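Local coordinates for protein sorbitol dehydrogenase (Gluconobacter oxydans, PDB 5ITG) that probably oxidises D-sorbitol to L-sorbose with a nicotinamide cofactor, as a Rossmann-fold dehydrogenase of the mannitol dehydrogenase family, at residues A201-A206 with K215-N220; V169-R174 with K181-M186; L191-N196 with G285-W290; D103-P108 with E112-H117; P26-F31 with A39-Y44. All blocks are in the same frame, centred on the assembly; numbering follows the deposited sequence.

Contact 1: residues A201-A206 with K215-N220; sequences AFLGYA and KWIEEN
Leu203 does most of the work here, reaching across from helix 194-209 to lie against Ile217 and Glu218 of helix 211-220. Its two methyls divide the job. CD2 packs against the branch methyl of Ile217, with Leu203 CD2 and Ile217 CG2 3.9 Å apart, and it also rests over the backbone at Glu218. Leu203 CD1 lies 3.9 Å from Glu218 CG, so that the acid contributes its aliphatic part. With CG anti to the backbone N (chi1 -168°) and a bend at the next bond, Glu218 lays its methylene beside the leucine while its carboxylate turns from the other helix. Leu203 and Ile217 run past each other in opposite senses. This is a helical hairpin within the Rossmann-domain family region: the two short segments run roughly antiparallel, their directions 153° apart and their axes 9.9 Å from each other at closest approach. At that spacing side chains do most of the filling, and no hydrogen bond crosses the interface. Deeper in, Ile217 stretches its other branch toward the helix 194-209 side, where its CD1 meets CB of Ala206 at 4.0 Å. The isoleucine is buried and also touches Leu172 of helix 164-177, the helix against which Phe202 and Tyr205 pack from the first segment.

Contact 2: residues V169-R174 with K181-M186; sequences VEALRR and KAFTVM
Leu172 sits squarely over one face of the Phe183 ring. Its CD2 methyl stands 3.6 Å from the centroid of the Phe183 ring and only 12° off the normal, a CH-pi contact centred on the ring, while Leu172 CG closes to 3.5 Å from Phe183 CZ. The phenylalanine holds CG between its own N and carbonyl carbon (chi1 46°), which swings the ring back from the chain toward the helix. Ala171, one residue earlier, comes in at the ring's edge instead, its CB 4.2 Å from Phe183 CE2. The same CD2 of Leu172 also touches Ala182, so one methyl bridges two consecutive residues. The contact is wholly apolar, and the buried Phe183 N has no partner in the model. Helix 164-177 thus packs on the chain just entering parallel strand 184-187, an alpha-beta step of the Rossmann-type sheet; Phe183 also meets Val126 of strand 125-128, Ala171 touches Leu118 of helix 111-119, and Leu172 continues onto Ile217 of helix 211-220.

Contact 3: residues L191-N196 with G285-W290; sequences LRHNGN and GDVTDW
His193 reaches over to Val287 and Thr288 with the far side of its imidazole. From CB, which makes no contact with 285-290, the side chain leaves with CG anti to the carbonyl carbon (chi1 -65°), and this carries the ring across the gap. CD2 is the first atom to touch, 3.9 Å from the Val287 CG1 methyl, which approaches the ring obliquely. His193 CE1, on the other side of NE2, lies 4.0 Å from Thr288 OG1. At the tip, NE2 donates to Thr288 OG1 over 3.1 Å in a nearly straight bond (176°), the hydroxyl lying at the ring edge and in its plane. That hydroxyl passes the chain on: Thr288 OG1 donates to Asp286 OD1 at 2.6 Å. The same carboxylate oxygen accepts from Thr288 N at 2.8 Å, capping the start of helix 288-312. The two bonds leave OG1, its proton given to Asp286, able to accept from His193, and probably steady it. His193 is the N-cap residue of helix 194-209, and its N hydrogen-bonds to Glu291 OE2. The contact joins the beginnings of two helices, 194-209 of the Rossmann-domain family region and 288-312 of the C-terminal one, while Val287 N hydrogen-bonds to Glu266 OE2 on strand 263-266.

Contact 4: residues D103-P108 with E112-H117; sequences DYLLAP and EAVLKH
Leu105 points from its strand toward the helix and puts a single methyl, CD2, into the angle between Ala113 and His117. Its CG is anti to the carbonyl carbon, and the second torsion, 63°, turns CD1 aside and leaves CD2 as the extended branch that reaches the helix, where it lies 3.8 Å from His117 ND1 and 4.2 Å from Ala113 CB. The methyl comes to the imidazole obliquely. A weak hydrogen bond from His117 ND1 back to Ala113 O, 3.5 Å long, may help to orient the ring. One strand meets the next helix of the same chain, as in the beta-alpha units from which Rossmann-type domains are built: strand 93-106 ends, a short turn follows, and helix 111-119 folds back over it, with strand 103-106 and helix 112-117 pointing 135° apart. Close to that turn the spacing tightens. Val114 keeps CG1 anti to its backbone N (chi1 172°), which leaves CG2 facing Ala107, up against the backbone CA at 3.7 Å as well as CB at 4.0 Å. Val60 of strand 56-61 and Tyr167 of helix 164-177 touch both Ala107 and Val114, while Val58 touches Leu105 and His117.

Contact 5: residues P26-F31 with A39-Y44; sequences PGIVHF and AHEAFY
Glu41 extends its carboxylate from the start of helix 41-46 to His30 and Ile28 on strand 26-31. The polar side of the contact is its approach to the imidazole: Glu41 OE1 lies 3.3 Å from His30 ND1 and 3.5 Å from His30 CE1, with the carboxylate and ring planes steeply inclined at 76°. Both groups have a firmer partner in Ser127 of strand 125-128, whose OG hydrogen-bonds to Glu41 OE2 and to His30 ND1, so one hydroxyl ties the acid to the histidine. Strand 26-31 runs parallel to its neighbours 56-61 and 125-128 in the sheet of the Rossmann-type domain, and the short helices 35-39 and 41-46 follow it directly. The glutamate spans the gap because CG is anti to the backbone N (chi1 -171°) and the chain stays extended to the carboxylate; the nearest CA atoms of the two segments, His30 and Glu41, are still 9.6 Å apart. The van der Waals side is slighter: the Ile28 CG2 methyl lies 3.9 Å from the carboxylate oxygen Glu41 OE2, the two side chains passing each other and heading opposite ways. All three residues are buried, and the His30 ring also stacks on Phe37 while NE2 bonds to Thr129.

Contacts 2 and 5 are buried throughout, yet differ in kind: contact 2 is purely apolar, contact 5 brings a carboxylate and an imidazole into the interior. Contacts 1 and 4 are partly buried; contact 1 is apolar inside with an acidic rim, whereas contact 4 mixes aliphatic side chains with an imidazole. Contact 3 is also partly buried and alone carries a clear hydrogen bond across its segments; it joins two family regions, whereas the others lie within the Rossmann one. Contacts 2, 4 and 5 all reach the same sheet, and each touches the other two. Contact 1 packs on contact 2 and shares helix 194-209 with contact 3, its centre about 19 Å from that of contact 3.

Contact 1: residues A201-A206 with K215-N220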
# COMPACT_ATOMS: atom_id res chain seq x y z
N ALA A 201 7.11 -2.89 -17.08
CA ALA A 201 5.94 -2.51 -17.87
C ALA A 201 6.25 -1.44 -18.92
O ALA A 201 5.95 -1.61 -20.10
CB ALA A 201 4.83 -2.04 -16.95
N PHE A 202 6.86 -0.34 -18.48
CA PHE A 202 7.18 0.74 -19.41
C PHE A 202 8.26 0.40 -20.44
O PHE A 202 8.18 0.85 -21.58
CB PHE A 202 7.54 2.00 -18.63
CG PHE A 202 6.36 2.62 -17.95
CD1 PHE A 202 5.36 3.23 -18.70
CD2 PHE A 202 6.21 2.52 -16.57
CE1 PHE A 202 4.22 3.74 -18.08
CE2 PHE A 202 5.07 3.03 -15.95
CZ PHE A 202 4.07 3.64 -16.70
N LEU A 203 9.25 -0.40 -20.06
CA LEU A 203 10.29 -0.80 -21.02
C LEU A 203 9.74 -1.93 -21.89
O LEU A 203 10.20 -2.12 -23.02
CB LEU A 203 11.56 -1.28 -20.31
CG LEU A 203 12.38 -0.24 -19.53
CD1 LEU A 203 13.67 -0.88 -19.05
CD2 LEU A 203 12.69 0.96 -20.41
N GLY A 204 8.78 -2.67 -21.36
CA GLY A 204 8.18 -3.74 -22.12
C GLY A 204 7.42 -3.15 -23.30
O GLY A 204 7.45 -3.69 -24.40
N TYR A 205 6.74 -2.03 -23.06
CA TYR A 205 5.99 -1.35 -24.11
C TYR A 205 6.96 -0.64 -25.04
O TYR A 205 6.82 -0.71 -26.27
CB TYR A 205 5.02 -0.34 -23.50
CG TYR A 205 4.25 0.47 -24.53
CD1 TYR A 205 4.83 1.58 -25.14
CD2 TYR A 205 2.95 0.13 -24.89
CE1 TYR A 205 4.13 2.34 -26.09
CE2 TYR A 205 2.24 0.87 -25.84
CZ TYR A 205 2.83 1.97 -26.43
OH TYR A 205 2.14 2.71 -27.36
N ALA A 206 7.95 0.03 -24.46
CA ALA A 206 8.95 0.75 -25.23
C ALA A 206 9.67 -0.17 -26.21
O ALA A 206 9.92 0.21 -27.36
CB ALA A 206 9.96 1.40 -24.28
N LYS A 215 16.04 1.57 -25.33
CA LYS A 215 17.43 1.72 -24.92
C LYS A 215 17.63 3.09 -24.28
O LYS A 215 18.22 3.20 -23.21
CB LYS A 215 18.36 1.57 -26.13
CG LYS A 215 19.83 1.80 -25.80
CD LYS A 215 20.70 1.76 -27.05
CE LYS A 215 22.16 2.03 -26.71
NZ LYS A 215 22.70 1.06 -25.71
N TRP A 216 17.12 4.13 -24.95
CA TRP A 216 17.24 5.49 -24.45
C TRP A 216 16.56 5.67 -23.09
O TRP A 216 17.12 6.28 -22.18
CB TRP A 216 16.61 6.49 -25.43
CG TRP A 216 16.84 7.92 -25.01
CD1 TRP A 216 18.00 8.63 -25.13
CD2 TRP A 216 15.91 8.78 -24.34
NE1 TRP A 216 17.85 9.88 -24.57
CE2 TRP A 216 16.58 10.00 -24.07
CE3 TRP A 216 14.58 8.65 -23.93
CZ2 TRP A 216 15.97 11.07 -23.42
CZ3 TRP A 216 13.97 9.71 -23.28
CH2 TRP A 216 14.66 10.91 -23.03
N ILE A 217 15.34 5.14 -22.96
CA ILE A 217 14.61 5.27 -21.70
C ILE A 217 15.34 4.53 -20.58
O ILE A 217 15.50 5.05 -19.48
CB ILE A 217 13.17 4.74 -21.83
CG1 ILE A 217 12.40 5.58 -22.86
CG2 ILE A 217 12.47 4.82 -20.48
CD1 ILE A 217 10.96 5.13 -23.10
N GLU A 218 15.80 3.32 -20.89
CA GLU A 218 16.51 2.50 -19.91
C GLU A 218 17.73 3.25 -19.38
O GLU A 218 18.07 3.15 -18.20
CB GLU A 218 16.95 1.19 -20.58
CG GLU A 218 17.45 0.10 -19.63
CD GLU A 218 18.81 0.41 -19.02
OE1 GLU A 218 19.75 0.73 -19.78
OE2 GLU A 218 18.94 0.32 -17.77
N GLU A 219 18.38 4.03 -20.25
CA GLU A 219 19.57 4.76 -19.86
C GLU A 219 19.35 6.13 -19.23
O GLU A 219 20.14 6.55 -18.39
CB GLU A 219 20.49 4.93 -21.07
CG GLU A 219 20.88 3.62 -21.73
CD GLU A 219 21.76 3.82 -22.95
OE1 GLU A 219 21.29 4.46 -23.92
OE2 GLU A 219 22.91 3.34 -22.95
N ASN A 220 18.28 6.81 -19.61
CA ASN A 220 18.05 8.16 -19.09
C ASN A 220 16.93 8.32 -18.07
O ASN A 220 17.01 9.17 -17.19
CB ASN A 220 17.85 9.11 -20.27
CG ASN A 220 19.11 9.27 -21.10
OD1 ASN A 220 20.07 9.92 -20.68
ND2 ASN A 220 19.13 8.65 -22.27

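Contact 2: residues V169-R174 with K181-M186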
# COMPACT_ATOMS: atom_id res chain seq x y z
N VAL A 169 5.58 6.45 -22.58
CA VAL A 169 6.59 6.16 -23.58
C VAL A 169 6.55 7.15 -24.75
O VAL A 169 7.60 7.59 -25.22
CB VAL A 169 6.48 4.71 -24.07
CG1 VAL A 169 7.37 4.48 -25.28
CG2 VAL A 169 6.89 3.76 -22.94
N GLU A 170 5.36 7.52 -25.21
CA GLU A 170 5.26 8.48 -26.31
C GLU A 170 5.80 9.83 -25.83
O GLU A 170 6.48 10.54 -26.57
CB GLU A 170 3.81 8.63 -26.78
CG GLU A 170 3.57 9.74 -27.80
CD GLU A 170 4.29 9.52 -29.13
OE1 GLU A 170 4.98 8.50 -29.31
OE2 GLU A 170 4.14 10.39 -30.02
N ALA A 171 5.51 10.19 -24.58
CA ALA A 171 6.00 11.46 -24.05
C ALA A 171 7.53 11.44 -24.00
O ALA A 171 8.19 12.42 -24.36
CB ALA A 171 5.43 11.70 -22.65
N LEU A 172 8.09 10.32 -23.56
CA LEU A 172 9.54 10.19 -23.48
C LEU A 172 10.17 10.25 -24.87
O LEU A 172 11.24 10.84 -25.05
CB LEU A 172 9.91 8.88 -22.77
CG LEU A 172 9.64 8.91 -21.26
CD1 LEU A 172 9.72 7.52 -20.67
CD2 LEU A 172 10.64 9.85 -20.60
N ARG A 173 9.50 9.66 -25.86
CA ARG A 173 10.02 9.68 -27.22
C ARG A 173 10.12 11.13 -27.70
O ARG A 173 11.17 11.57 -28.19
CB ARG A 173 9.10 8.90 -28.17
CG ARG A 173 9.63 8.80 -29.60
CD ARG A 173 8.60 8.22 -30.56
NE ARG A 173 7.47 9.12 -30.77
CZ ARG A 173 7.56 10.34 -31.30
NH1 ARG A 173 8.74 10.82 -31.68
NH2 ARG A 173 6.47 11.08 -31.46
N ARG A 174 9.03 11.87 -27.55
CA ARG A 174 8.98 13.26 -27.97
C ARG A 174 10.02 14.12 -27.27
O ARG A 174 10.67 14.96 -27.90
CB ARG A 174 7.58 13.83 -27.76
CG ARG A 174 6.53 13.12 -28.60
CD ARG A 174 5.19 13.82 -28.55
NE ARG A 174 4.17 13.06 -29.27
CZ ARG A 174 2.91 13.45 -29.42
NH1 ARG A 174 2.51 14.60 -28.90
NH2 ARG A 174 2.06 12.68 -30.09
N LYS A 181 14.85 16.23 -21.76
CA LYS A 181 15.40 15.23 -20.85
C LYS A 181 14.36 14.22 -20.38
O LYS A 181 13.16 14.49 -20.41
CB LYS A 181 16.01 15.94 -19.63
CG LYS A 181 17.24 16.77 -19.96
CD LYS A 181 17.80 17.48 -18.75
CE LYS A 181 16.86 18.54 -18.22
NZ LYS A 181 17.48 19.31 -17.10
N ALA A 182 14.82 13.04 -19.97
CA ALA A 182 13.90 12.01 -19.49
C ALA A 182 13.42 12.42 -18.12
O ALA A 182 14.07 13.20 -17.43
CB ALA A 182 14.62 10.66 -19.41
N PHE A 183 12.25 11.93 -17.72
CA PHE A 183 11.75 12.23 -16.39
C PHE A 183 11.82 10.97 -15.53
O PHE A 183 12.17 9.90 -16.03
CB PHE A 183 10.30 12.77 -16.43
CG PHE A 183 9.37 11.99 -17.30
CD1 PHE A 183 9.12 10.64 -17.07
CD2 PHE A 183 8.70 12.61 -18.36
CE1 PHE A 183 8.22 9.93 -17.86
CE2 PHE A 183 7.80 11.91 -19.16
CZ PHE A 183 7.56 10.56 -18.91
N THR A 184 11.51 11.11 -14.25
CA THR A 184 11.53 9.98 -13.34
C THR A 184 10.16 9.31 -13.31
O THR A 184 9.13 9.99 -13.23
CB THR A 184 11.85 10.45 -11.90
OG1 THR A 184 13.18 10.98 -11.85
CG2 THR A 184 11.72 9.28 -10.92
N VAL A 185 10.13 7.98 -13.39
CA VAL A 185 8.87 7.25 -13.32
C VAL A 185 8.79 6.77 -11.87
O VAL A 185 9.56 5.91 -11.45
CB VAL A 185 8.85 6.03 -14.26
CG1 VAL A 185 7.57 5.26 -14.07
CG2 VAL A 185 8.98 6.49 -15.71
N MSE A 186 7.86 7.35 -11.11
CA MSE A 186 7.72 7.04 -9.70
C MSE A 186 6.42 6.34 -9.31
O MSE A 186 5.37 6.97 -9.15
CB MSE A 186 7.86 8.34 -8.90
CG MSE A 186 7.86 8.19 -7.38
SE MSE A 186 8.30 9.90 -6.55
CE MSE A 186 6.57 10.74 -6.65

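Contact 3: residues L191-N196 with G285-W290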
# COMPACT_ATOMS: atom_id res chain seq x y z
N LEU A 191 3.43 -2.28 -3.83
CA LEU A 191 3.91 -3.55 -4.36
C LEU A 191 5.38 -3.68 -3.99
O LEU A 191 6.08 -2.68 -3.85
CB LEU A 191 3.77 -3.57 -5.89
CG LEU A 191 2.39 -3.24 -6.46
CD1 LEU A 191 2.48 -3.11 -7.97
CD2 LEU A 191 1.40 -4.32 -6.06
N ARG A 192 5.85 -4.91 -3.85
CA ARG A 192 7.26 -5.11 -3.53
C ARG A 192 8.07 -4.70 -4.76
O ARG A 192 7.79 -5.13 -5.89
CB ARG A 192 7.48 -6.57 -3.13
CG ARG A 192 6.71 -6.92 -1.87
CD ARG A 192 6.69 -8.40 -1.60
NE ARG A 192 8.01 -8.92 -1.26
CZ ARG A 192 8.30 -10.21 -1.18
NH1 ARG A 192 7.35 -11.11 -1.42
NH2 ARG A 192 9.52 -10.61 -0.87
N HIS A 193 9.08 -3.86 -4.53
CA HIS A 193 9.92 -3.33 -5.59
C HIS A 193 9.03 -2.77 -6.71
O HIS A 193 9.12 -3.18 -7.87
CB HIS A 193 10.86 -4.41 -6.12
CG HIS A 193 11.86 -4.87 -5.10
ND1 HIS A 193 11.92 -6.18 -4.67
CD2 HIS A 193 12.80 -4.20 -4.40
CE1 HIS A 193 12.86 -6.29 -3.75
NE2 HIS A 193 13.41 -5.10 -3.57
N ASN A 194 8.17 -1.82 -6.34
CA ASN A 194 7.25 -1.23 -7.30
C ASN A 194 7.94 -0.56 -8.48
O ASN A 194 7.39 -0.51 -9.58
CB ASN A 194 6.30 -0.23 -6.60
CG ASN A 194 7.03 0.83 -5.78
OD1 ASN A 194 8.26 0.90 -5.76
ND2 ASN A 194 6.26 1.67 -5.10
N GLY A 195 9.15 -0.07 -8.27
CA GLY A 195 9.89 0.56 -9.35
C GLY A 195 10.30 -0.45 -10.40
O GLY A 195 10.27 -0.16 -11.61
N ASN A 196 10.70 -1.63 -9.95
CA ASN A 196 11.11 -2.68 -10.87
C ASN A 196 9.90 -3.12 -11.69
O ASN A 196 10.03 -3.45 -12.87
CB ASN A 196 11.67 -3.88 -10.11
CG ASN A 196 13.00 -3.57 -9.42
OD1 ASN A 196 13.53 -2.47 -9.55
ND2 ASN A 196 13.53 -4.54 -8.71
N GLY A 285 19.23 4.17 -0.40
CA GLY A 285 19.90 3.65 -1.58
C GLY A 285 19.19 2.39 -2.07
O GLY A 285 19.13 2.14 -3.28
N ASP A 286 18.64 1.62 -1.14
CA ASP A 286 17.95 0.37 -1.47
C ASP A 286 16.74 0.22 -0.54
O ASP A 286 16.89 0.24 0.68
CB ASP A 286 18.90 -0.82 -1.29
CG ASP A 286 18.33 -2.13 -1.83
OD1 ASP A 286 17.10 -2.34 -1.76
OD2 ASP A 286 19.13 -2.95 -2.32
N VAL A 287 15.56 0.06 -1.12
CA VAL A 287 14.32 -0.07 -0.34
C VAL A 287 14.12 -1.43 0.33
O VAL A 287 13.31 -1.56 1.25
CB VAL A 287 13.09 0.19 -1.26
CG1 VAL A 287 12.82 -1.04 -2.13
CG2 VAL A 287 11.87 0.53 -0.43
N THR A 288 14.87 -2.43 -0.11
CA THR A 288 14.70 -3.79 0.39
C THR A 288 14.60 -4.00 1.90
O THR A 288 13.66 -4.63 2.37
CB THR A 288 15.79 -4.71 -0.19
OG1 THR A 288 15.81 -4.56 -1.62
CG2 THR A 288 15.50 -6.17 0.14
N ASP A 289 15.55 -3.46 2.66
CA ASP A 289 15.49 -3.63 4.11
C ASP A 289 14.20 -3.08 4.71
O ASP A 289 13.57 -3.73 5.55
CB ASP A 289 16.71 -3.00 4.78
CG ASP A 289 18.00 -3.73 4.44
OD1 ASP A 289 17.93 -4.87 3.92
OD2 ASP A 289 19.09 -3.19 4.70
N TRP A 290 13.77 -1.89 4.28
CA TRP A 290 12.53 -1.32 4.81
C TRP A 290 11.29 -2.14 4.44
O TRP A 290 10.35 -2.26 5.23
CB TRP A 290 12.37 0.13 4.37
CG TRP A 290 12.80 1.11 5.42
CD1 TRP A 290 13.85 1.98 5.36
CD2 TRP A 290 12.17 1.32 6.69
NE1 TRP A 290 13.91 2.72 6.52
CE2 TRP A 290 12.89 2.33 7.35
CE3 TRP A 290 11.06 0.74 7.33
CZ2 TRP A 290 12.54 2.79 8.63
CZ3 TRP A 290 10.71 1.20 8.61
CH2 TRP A 290 11.45 2.21 9.24

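Contact 4: residues D103-P108 with E112-H117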
# COMPACT_ATOMS: atom_id res chain seq x y z
N ASP A 103 -4.45 20.62 -11.14
CA ASP A 103 -5.28 20.37 -12.30
C ASP A 103 -5.63 18.89 -12.34
O ASP A 103 -4.85 18.05 -11.88
CB ASP A 103 -4.56 20.76 -13.59
CG ASP A 103 -5.52 21.18 -14.70
OD1 ASP A 103 -6.70 20.76 -14.67
OD2 ASP A 103 -5.09 21.91 -15.62
N TYR A 104 -6.80 18.59 -12.89
CA TYR A 104 -7.26 17.21 -13.01
C TYR A 104 -7.75 17.03 -14.44
O TYR A 104 -8.76 17.61 -14.84
CB TYR A 104 -8.39 16.94 -12.01
CG TYR A 104 -8.85 15.50 -11.96
CD1 TYR A 104 -9.55 14.93 -13.02
CD2 TYR A 104 -8.59 14.71 -10.84
CE1 TYR A 104 -9.97 13.60 -12.97
CE2 TYR A 104 -9.02 13.39 -10.77
CZ TYR A 104 -9.71 12.83 -11.84
OH TYR A 104 -10.12 11.52 -11.78
N LEU A 105 -7.04 16.22 -15.21
CA LEU A 105 -7.40 15.98 -16.60
C LEU A 105 -7.90 14.57 -16.86
O LEU A 105 -7.38 13.60 -16.32
CB LEU A 105 -6.21 16.23 -17.52
CG LEU A 105 -5.69 17.66 -17.71
CD1 LEU A 105 -5.15 18.21 -16.40
CD2 LEU A 105 -4.60 17.64 -18.77
N LEU A 106 -8.92 14.48 -17.71
CA LEU A 106 -9.46 13.19 -18.12
C LEU A 106 -8.79 12.92 -19.46
O LEU A 106 -9.13 13.54 -20.47
CB LEU A 106 -10.97 13.27 -18.30
CG LEU A 106 -11.82 12.87 -17.09
CD1 LEU A 106 -13.29 13.16 -17.37
CD2 LEU A 106 -11.61 11.39 -16.82
N ALA A 107 -7.83 12.00 -19.46
CA ALA A 107 -7.09 11.66 -20.67
C ALA A 107 -7.95 11.49 -21.92
O ALA A 107 -7.67 12.10 -22.95
CB ALA A 107 -6.26 10.39 -20.43
N PRO A 108 -9.00 10.66 -21.84
CA PRO A 108 -9.86 10.46 -23.01
C PRO A 108 -10.43 11.74 -23.62
O PRO A 108 -10.58 11.84 -24.83
CB PRO A 108 -10.94 9.51 -22.49
CG PRO A 108 -10.18 8.68 -21.49
CD PRO A 108 -9.38 9.74 -20.75
N GLU A 112 -4.03 14.90 -26.43
CA GLU A 112 -2.95 15.86 -26.65
C GLU A 112 -2.69 16.71 -25.40
O GLU A 112 -1.54 17.04 -25.11
CB GLU A 112 -3.26 16.80 -27.82
CG GLU A 112 -2.08 17.72 -28.17
CD GLU A 112 -2.44 18.86 -29.12
OE1 GLU A 112 -3.20 19.77 -28.71
OE2 GLU A 112 -1.96 18.85 -30.27
N ALA A 113 -3.75 17.05 -24.68
CA ALA A 113 -3.65 17.86 -23.46
C ALA A 113 -2.75 17.18 -22.42
O ALA A 113 -1.98 17.85 -21.72
CB ALA A 113 -5.03 18.09 -22.88
N VAL A 114 -2.86 15.86 -22.32
CA VAL A 114 -2.06 15.10 -21.37
C VAL A 114 -0.61 15.08 -21.83
O VAL A 114 0.31 15.26 -21.03
CB VAL A 114 -2.56 13.65 -21.24
CG1 VAL A 114 -1.58 12.83 -20.41
CG2 VAL A 114 -3.93 13.63 -20.59
N LEU A 115 -0.42 14.86 -23.13
CA LEU A 115 0.92 14.80 -23.71
C LEU A 115 1.67 16.12 -23.58
O LEU A 115 2.89 16.13 -23.42
CB LEU A 115 0.85 14.37 -25.17
CG LEU A 115 0.66 12.87 -25.42
CD1 LEU A 115 0.48 12.62 -26.91
CD2 LEU A 115 1.86 12.10 -24.89
N LYS A 116 0.94 17.24 -23.66
CA LYS A 116 1.56 18.55 -23.54
C LYS A 116 2.20 18.68 -22.16
O LYS A 116 3.32 19.18 -22.02
CB LYS A 116 0.53 19.67 -23.72
CG LYS A 116 1.13 21.06 -23.70
CD LYS A 116 0.06 22.15 -23.66
CE LYS A 116 0.70 23.54 -23.72
NZ LYS A 116 1.76 23.72 -22.68
N HIS A 117 1.48 18.24 -21.13
CA HIS A 117 2.01 18.32 -19.78
C HIS A 117 3.22 17.40 -19.64
O HIS A 117 4.24 17.78 -19.08
CB HIS A 117 0.96 17.91 -18.74
CG HIS A 117 0.13 19.06 -18.24
ND1 HIS A 117 -1.15 19.30 -18.68
CD2 HIS A 117 0.42 20.03 -17.35
CE1 HIS A 117 -1.63 20.37 -18.07
NE2 HIS A 117 -0.69 20.84 -17.26

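Contact 5: residues P26-F31 with A39-Y44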
# COMPACT_ATOMS: atom_id res chain seq x y z
N PRO A 26 3.38 23.42 -11.77
CA PRO A 26 3.45 21.97 -12.01
C PRO A 26 4.85 21.39 -12.23
O PRO A 26 5.63 21.90 -13.03
CB PRO A 26 2.55 21.78 -13.23
CG PRO A 26 1.57 22.91 -13.12
CD PRO A 26 2.47 24.06 -12.73
N GLY A 27 5.14 20.30 -11.51
CA GLY A 27 6.43 19.64 -11.65
C GLY A 27 6.25 18.13 -11.71
O GLY A 27 7.18 17.38 -12.03
N ILE A 28 5.04 17.68 -11.40
CA ILE A 28 4.70 16.26 -11.38
C ILE A 28 3.37 16.00 -12.07
O ILE A 28 2.41 16.76 -11.91
CB ILE A 28 4.55 15.74 -9.92
CG1 ILE A 28 5.81 16.04 -9.12
CG2 ILE A 28 4.25 14.24 -9.92
CD1 ILE A 28 5.60 15.89 -7.62
N VAL A 29 3.31 14.92 -12.85
CA VAL A 29 2.06 14.51 -13.48
C VAL A 29 1.75 13.18 -12.82
O VAL A 29 2.60 12.29 -12.77
CB VAL A 29 2.21 14.30 -15.00
CG1 VAL A 29 1.02 13.51 -15.54
CG2 VAL A 29 2.30 15.64 -15.70
N HIS A 30 0.54 13.04 -12.29
CA HIS A 30 0.15 11.80 -11.61
C HIS A 30 -1.00 11.07 -12.30
O HIS A 30 -2.05 11.65 -12.55
CB HIS A 30 -0.28 12.09 -10.17
CG HIS A 30 -0.64 10.87 -9.40
ND1 HIS A 30 0.31 10.03 -8.84
CD2 HIS A 30 -1.84 10.30 -9.14
CE1 HIS A 30 -0.30 9.00 -8.28
NE2 HIS A 30 -1.60 9.14 -8.44
N PHE A 31 -0.79 9.78 -12.56
CA PHE A 31 -1.80 8.94 -13.19
C PHE A 31 -2.55 8.15 -12.11
O PHE A 31 -1.94 7.45 -11.31
CB PHE A 31 -1.14 7.96 -14.16
CG PHE A 31 -0.82 8.56 -15.51
CD1 PHE A 31 -1.82 8.70 -16.47
CD2 PHE A 31 0.47 8.99 -15.81
CE1 PHE A 31 -1.53 9.26 -17.72
CE2 PHE A 31 0.77 9.55 -17.06
CZ PHE A 31 -0.24 9.68 -18.02
N ALA A 39 -3.90 11.35 -0.10
CA ALA A 39 -3.56 11.38 1.33
C ALA A 39 -2.10 11.03 1.61
O ALA A 39 -1.64 11.16 2.75
CB ALA A 39 -4.47 10.42 2.09
N HIS A 40 -1.37 10.59 0.59
CA HIS A 40 0.02 10.21 0.79
C HIS A 40 0.95 11.06 -0.07
O HIS A 40 1.50 12.04 0.41
CB HIS A 40 0.17 8.71 0.48
CG HIS A 40 1.53 8.15 0.77
ND1 HIS A 40 2.54 8.13 -0.17
CD2 HIS A 40 2.05 7.61 1.89
CE1 HIS A 40 3.62 7.58 0.36
NE2 HIS A 40 3.35 7.26 1.61
N GLU A 41 1.11 10.71 -1.35
CA GLU A 41 1.99 11.48 -2.22
C GLU A 41 1.66 12.98 -2.21
O GLU A 41 2.53 13.83 -2.01
CB GLU A 41 1.92 10.97 -3.66
CG GLU A 41 2.97 11.60 -4.57
CD GLU A 41 2.81 11.24 -6.03
OE1 GLU A 41 2.41 10.08 -6.31
OE2 GLU A 41 3.09 12.09 -6.90
N ALA A 42 0.39 13.32 -2.42
CA ALA A 42 -0.02 14.71 -2.43
C ALA A 42 0.25 15.36 -1.07
O ALA A 42 0.56 16.55 -0.98
CB ALA A 42 -1.51 14.82 -2.78
N PHE A 43 0.12 14.55 -0.02
CA PHE A 43 0.34 14.99 1.36
C PHE A 43 1.78 15.43 1.60
O PHE A 43 2.01 16.49 2.20
CB PHE A 43 -0.01 13.84 2.31
CG PHE A 43 0.17 14.16 3.77
CD1 PHE A 43 -0.74 14.97 4.44
CD2 PHE A 43 1.25 13.65 4.47
CE1 PHE A 43 -0.59 15.25 5.80
CE2 PHE A 43 1.42 13.92 5.83
CZ PHE A 43 0.49 14.72 6.50
N TYR A 44 2.74 14.63 1.15
CA TYR A 44 4.15 14.98 1.34
C TYR A 44 4.55 16.19 0.50
O TYR A 44 5.27 17.07 0.96
CB TYR A 44 5.05 13.78 0.99
CG TYR A 44 5.05 12.70 2.05
CD1 TYR A 44 5.80 12.84 3.22
CD2 TYR A 44 4.30 11.53 1.88
CE1 TYR A 44 5.80 11.85 4.21
CE2 TYR A 44 4.29 10.54 2.86
CZ TYR A 44 5.03 10.70 4.02
OH TYR A 44 5.01 9.71 4.98